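Local atomic coordinates of N-acyl-D-glutamate deacylase (PDB entry 3GIP), a protein that catalyses the hydrolysis of N-acyl-D-glutamate to D-glutamate and a carboxylate, as a zinc-binding member of the amidohydrolase superfamily. Residues T89-N94 / A141-H146; E222-E227 / P254-R259. All coordinates share one frame; numbering follows the deposited sequence.

Overall arrangement
Along the chain the two contacts follow in series, neither enclosing nor crossing the other. Contact 1 comes first: strand 87-92 pairs with strand 139-145, closing a long excursion that starts just before the zinc ligand Cys95 and includes helix 124-133. The chain then passes through strand 183-187 and strand 214-218, which ends at the zinc ligand His218. Contact 2 joins the loop leading into helix 226-240 with the loop before helix 260-272, closing a shorter excursion that holds strand 243-246 and a further ligand, His248. The centres of the two contacts lie about 27 Å apart. Together they illustrate two levels of a TIM-type barrel, strand pairing in the wall and packing between the loops beyond it.

Contact 1. Residues T89-N94 / A141-H146; sequences TVVVGN and AALVGH
Ala141 O takes a hydrogen bond of 2.9 Å from the backbone N of Val92 in the neighbouring strand and a weaker CA-H...O contact from Val91, whose CA lies 3.4 Å from Ala141 O. This is parallel pairing in the wall of the TIM-type barrel of the amidohydrolase family, with the two strand axes only 8° apart. Ala141 N bonds to Val90 O at 3.0 Å, and Leu143 N to Val92 O at the same length, so the strands stay in register from Val91 opposite Ala141 to Val92 opposite Ala142.

Val92 and Ala142 share one face, where Val92 CG2 meets Ala142 CB at 3.8 Å and Tyr127 of helix 124-133 covers both. Val91 and Ala141 lie on the other face, and Phe414 reaches Ala141. Leu143 carries the packing further: chi1 -65° sets CG beside the backbone N, 4.0 Å from Val91 CG1. The two side chains cross obliquely, Leu143 CD1 touching Val91 CG1 at 3.9 Å.

Beyond the last bridged pair, Gly93 still faces Leu143; its positive phi of 82° favours glycine, a CB would collide with Leu143 O, and its CA-H points to that oxygen, while Ser185 OG bonds to Gly93 O. The chain then turns toward the zinc ligand Cys95. Asn94, whose ND2 is held by Gly67 O, lays its OD1 3.3 Å from the methyl Leu143 CD1.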
loop_
_atom_site.group_PDB
_atom_site.type_symbol
_atom_site.label_atom_id
_atom_site.label_comp_id
_atom_site.label_asym_id
_atom_site.label_seq_id
_atom_site.Cartn_x
_atom_site.Cartn_y
_atom_site.Cartn_z
ATOM N N THR A 89 -5.330 -2.983 8.312
ATOM C CA THR A 89 -4.716 -1.657 8.376
ATOM C C THR A 89 -4.160 -1.314 7.001
ATOM O O THR A 89 -3.617 -2.180 6.316
ATOM C CB THR A 89 -3.536 -1.605 9.385
ATOM O OG1 THR A 89 -4.023 -1.824 10.714
ATOM C CG2 THR A 89 -2.833 -0.247 9.329
ATOM N N VAL A 90 -4.303 -0.059 6.593
ATOM C CA VAL A 90 -3.761 0.365 5.314
ATOM C C VAL A 90 -3.017 1.677 5.475
ATOM O O VAL A 90 -3.432 2.549 6.241
ATOM C CB VAL A 90 -4.856 0.556 4.236
ATOM C CG1 VAL A 90 -5.832 1.651 4.649
ATOM C CG2 VAL A 90 -4.200 0.904 2.901
ATOM N N VAL A 91 -1.896 1.794 4.776
ATOM C CA VAL A 91 -1.107 3.013 4.791
ATOM C C VAL A 91 -1.432 3.699 3.467
ATOM O O VAL A 91 -1.131 3.173 2.393
ATOM C CB VAL A 91 0.406 2.714 4.865
ATOM C CG1 VAL A 91 1.195 4.021 4.880
ATOM C CG2 VAL A 91 0.714 1.895 6.114
ATOM N N VAL A 92 -2.071 4.863 3.545
ATOM C CA VAL A 92 -2.447 5.607 2.345
ATOM C C VAL A 92 -1.523 6.800 2.107
ATOM O O VAL A 92 -0.622 7.064 2.908
ATOM C CB VAL A 92 -3.906 6.118 2.443
ATOM C CG1 VAL A 92 -4.856 4.949 2.680
ATOM C CG2 VAL A 92 -4.030 7.136 3.576
ATOM N N GLY A 93 -1.746 7.511 1.002
ATOM C CA GLY A 93 -0.939 8.678 0.681
ATOM C C GLY A 93 0.387 8.353 0.026
ATOM O O GLY A 93 1.383 9.046 0.236
ATOM N N ASN A 94 0.392 7.308 -0.793
ATOM C CA ASN A 94 1.608 6.868 -1.463
ATOM C C ASN A 94 1.886 7.500 -2.820
ATOM O O ASN A 94 1.017 8.131 -3.426
ATOM C CB ASN A 94 1.564 5.348 -1.622
ATOM C CG ASN A 94 1.838 4.627 -0.327
ATOM O OD1 ASN A 94 2.981 4.556 0.116
ATOM N ND2 ASN A 94 0.791 4.098 0.296
ATOM N N ALA A 141 -3.399 4.674 8.381
ATOM C CA ALA A 141 -2.190 5.435 8.676
ATOM C C ALA A 141 -2.003 6.250 7.406
ATOM O O ALA A 141 -2.300 5.760 6.313
ATOM C CB ALA A 141 -1.003 4.505 8.895
ATOM N N ALA A 142 -1.522 7.483 7.529
ATOM C CA ALA A 142 -1.372 8.316 6.346
ATOM C C ALA A 142 -0.041 9.015 6.154
ATOM O O ALA A 142 0.561 9.527 7.099
ATOM C CB ALA A 142 -2.496 9.352 6.308
ATOM N N LEU A 143 0.399 9.034 4.899
ATOM C CA LEU A 143 1.625 9.703 4.492
ATOM C C LEU A 143 1.155 10.965 3.780
ATOM O O LEU A 143 0.045 10.996 3.245
ATOM C CB LEU A 143 2.403 8.848 3.487
ATOM C CG LEU A 143 2.979 7.508 3.943
ATOM C CD1 LEU A 143 3.118 6.581 2.736
ATOM C CD2 LEU A 143 4.329 7.726 4.617
ATOM N N VAL A 144 1.974 12.007 3.792
ATOM C CA VAL A 144 1.620 13.233 3.084
ATOM C C VAL A 144 2.389 13.187 1.772
ATOM O O VAL A 144 3.586 12.896 1.754
ATOM C CB VAL A 144 2.004 14.500 3.884
ATOM C CG1 VAL A 144 3.468 14.471 4.249
ATOM C CG2 VAL A 144 1.692 15.746 3.060
ATOM N N GLY A 145 1.696 13.456 0.672
ATOM C CA GLY A 145 2.333 13.405 -0.631
ATOM C C GLY A 145 3.162 14.605 -1.033
ATOM O O GLY A 145 2.738 15.752 -0.877
ATOM N N HIS A 146 4.352 14.336 -1.556
ATOM C CA HIS A 146 5.254 15.384 -2.018
ATOM C C HIS A 146 4.587 16.168 -3.150
ATOM O O HIS A 146 4.784 17.377 -3.282
ATOM C CB HIS A 146 6.572 14.753 -2.488
ATOM C CG HIS A 146 7.457 15.679 -3.263
ATOM N ND1 HIS A 146 7.890 16.892 -2.771
ATOM C CD2 HIS A 146 8.012 15.553 -4.493
ATOM C CE1 HIS A 146 8.673 17.473 -3.663
ATOM N NE2 HIS A 146 8.764 16.680 -4.717
#

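Contact 2. Residues E222-E227 / P254-R259; sequences EADGVE and PQNWGR
Two loops that follow barrel strands, leading into helices 226-240 and 260-272, meet around the guanidinium of Arg259. Its NH1 donates to the backbone O of Asp224 at 2.6 Å, nearly in the guanidinium plane but from above the carbonyl plane. On another edge, NE forms a salt bridge of 2.9 Å with Glu227 OE2, approached on its anti side, the carboxylate turned 72° from the guanidinium plane. NH2 lies between the two acceptors and bonds weakly to both Asp224 O and Glu227 OE2, each at 3.4 Å. A bend in the arginine chain (chi3 67°) brings NE round to the carboxylate, and Val226 CG1 lies 3.8 Å above the guanidinium plane, over its centre.

The arrangement builds on a type I beta turn from Ala223 to Val226, closed by the hydrogen bond from Val226 N to Ala223 O, with Gly225 as N-cap of helix 226-240. A type II turn from Asn256 to Arg259 presents the arginine. Glu222, just ahead, forms a salt bridge with Lys250 and a weak hydrogen bond with the zinc ligand His248. Nearer the solvent, Gln255 NE2 donates a hydrogen bond of 3.1 Å to Asp224 OD1, which accepts on its syn lone pair.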
loop_
_atom_site.group_PDB
_atom_site.type_symbol
_atom_site.label_atom_id
_atom_site.label_comp_id
_atom_site.label_asym_id
_atom_site.label_seq_id
_atom_site.Cartn_x
_atom_site.Cartn_y
_atom_site.Cartn_z
ATOM N N GLU A 222 11.622 3.122 -13.157
ATOM C CA GLU A 222 11.669 1.715 -12.793
ATOM C C GLU A 222 11.981 0.816 -13.980
ATOM O O GLU A 222 11.652 -0.374 -13.983
ATOM C CB GLU A 222 10.347 1.321 -12.129
ATOM C CG GLU A 222 10.055 2.160 -10.882
ATOM C CD GLU A 222 8.841 1.689 -10.107
ATOM O OE1 GLU A 222 7.709 1.866 -10.601
ATOM O OE2 GLU A 222 9.024 1.134 -9.002
ATOM N N ALA A 223 12.641 1.393 -14.981
ATOM C CA ALA A 223 13.029 0.660 -16.178
ATOM C C ALA A 223 14.533 0.826 -16.403
ATOM O O ALA A 223 15.334 0.416 -15.568
ATOM C CB ALA A 223 12.243 1.166 -17.386
ATOM N N ASP A 224 14.918 1.446 -17.515
ATOM C CA ASP A 224 16.333 1.633 -17.821
ATOM C C ASP A 224 17.125 2.370 -16.740
ATOM O O ASP A 224 18.320 2.140 -16.570
ATOM C CB ASP A 224 16.494 2.374 -19.151
ATOM C CG ASP A 224 16.047 1.548 -20.341
ATOM O OD1 ASP A 224 15.580 0.403 -20.147
ATOM O OD2 ASP A 224 16.162 2.050 -21.478
ATOM N N GLY A 225 16.466 3.260 -16.007
ATOM C CA GLY A 225 17.172 3.994 -14.972
ATOM C C GLY A 225 16.862 3.546 -13.558
ATOM O O GLY A 225 17.065 4.309 -12.613
ATOM N N VAL A 226 16.402 2.308 -13.398
ATOM C CA VAL A 226 16.043 1.802 -12.078
ATOM C C VAL A 226 17.184 1.786 -11.062
ATOM O O VAL A 226 16.973 2.108 -9.894
ATOM C CB VAL A 226 15.403 0.386 -12.171
ATOM C CG1 VAL A 226 16.435 -0.641 -12.600
ATOM C CG2 VAL A 226 14.770 0.013 -10.833
ATOM N N GLU A 227 18.391 1.419 -11.486
ATOM C CA GLU A 227 19.507 1.403 -10.544
ATOM C C GLU A 227 19.837 2.809 -10.056
ATOM O O GLU A 227 20.085 3.020 -8.872
ATOM C CB GLU A 227 20.743 0.751 -11.173
ATOM C CG GLU A 227 20.629 -0.765 -11.276
ATOM C CD GLU A 227 21.892 -1.419 -11.806
ATOM O OE1 GLU A 227 22.972 -1.193 -11.218
ATOM O OE2 GLU A 227 21.804 -2.166 -12.806
ATOM N N PRO A 254 12.063 -6.197 -20.530
ATOM C CA PRO A 254 13.043 -7.281 -20.647
ATOM C C PRO A 254 14.517 -6.928 -20.497
ATOM O O PRO A 254 15.266 -7.673 -19.874
ATOM C CB PRO A 254 12.731 -7.879 -22.015
ATOM C CG PRO A 254 11.260 -7.682 -22.127
ATOM C CD PRO A 254 11.092 -6.261 -21.636
ATOM N N GLN A 255 14.938 -5.804 -21.066
ATOM C CA GLN A 255 16.341 -5.417 -20.980
ATOM C C GLN A 255 16.765 -5.103 -19.549
ATOM O O GLN A 255 17.955 -5.070 -19.243
ATOM C CB GLN A 255 16.631 -4.199 -21.873
ATOM C CG GLN A 255 15.947 -2.915 -21.431
ATOM C CD GLN A 255 14.601 -2.705 -22.089
ATOM O OE1 GLN A 255 13.933 -3.660 -22.485
ATOM N NE2 GLN A 255 14.187 -1.445 -22.199
ATOM N N ASN A 256 15.790 -4.891 -18.673
ATOM C CA ASN A 256 16.076 -4.560 -17.283
ATOM C C ASN A 256 15.808 -5.698 -16.307
ATOM O O ASN A 256 16.071 -5.572 -15.115
ATOM C CB ASN A 256 15.269 -3.329 -16.877
ATOM C CG ASN A 256 15.573 -2.135 -17.753
ATOM O OD1 ASN A 256 14.671 -1.520 -18.329
ATOM N ND2 ASN A 256 16.850 -1.805 -17.866
ATOM N N TRP A 257 15.284 -6.812 -16.804
ATOM C CA TRP A 257 15.009 -7.931 -15.919
ATOM C C TRP A 257 16.295 -8.441 -15.282
ATOM O O TRP A 257 17.295 -8.675 -15.968
ATOM C CB TRP A 257 14.321 -9.058 -16.687
ATOM C CG TRP A 257 12.930 -8.713 -17.125
ATOM C CD1 TRP A 257 12.222 -7.577 -16.824
ATOM C CD2 TRP A 257 12.067 -9.524 -17.923
ATOM N NE1 TRP A 257 10.968 -7.639 -17.388
ATOM C CE2 TRP A 257 10.848 -8.823 -18.068
ATOM C CE3 TRP A 257 12.204 -10.780 -18.530
ATOM C CZ2 TRP A 257 9.770 -9.339 -18.798
ATOM C CZ3 TRP A 257 11.132 -11.291 -19.254
ATOM C CH2 TRP A 257 9.931 -10.570 -19.381
ATOM N N GLY A 258 16.268 -8.587 -13.961
ATOM C CA GLY A 258 17.429 -9.076 -13.242
ATOM C C GLY A 258 18.223 -8.000 -12.530
ATOM O O GLY A 258 19.073 -8.303 -11.689
ATOM N N ARG A 259 17.948 -6.740 -12.853
ATOM C CA ARG A 259 18.678 -5.642 -12.234
ATOM C C ARG A 259 18.391 -5.458 -10.750
ATOM O O ARG A 259 19.051 -4.655 -10.091
ATOM C CB ARG A 259 18.416 -4.339 -12.998
ATOM C CG ARG A 259 18.981 -4.366 -14.418
ATOM C CD ARG A 259 18.749 -3.065 -15.165
ATOM N NE ARG A 259 19.496 -1.952 -14.589
ATOM C CZ ARG A 259 19.462 -0.714 -15.070
ATOM N NH1 ARG A 259 18.719 -0.439 -16.133
ATOM N NH2 ARG A 259 20.163 0.250 -14.488
#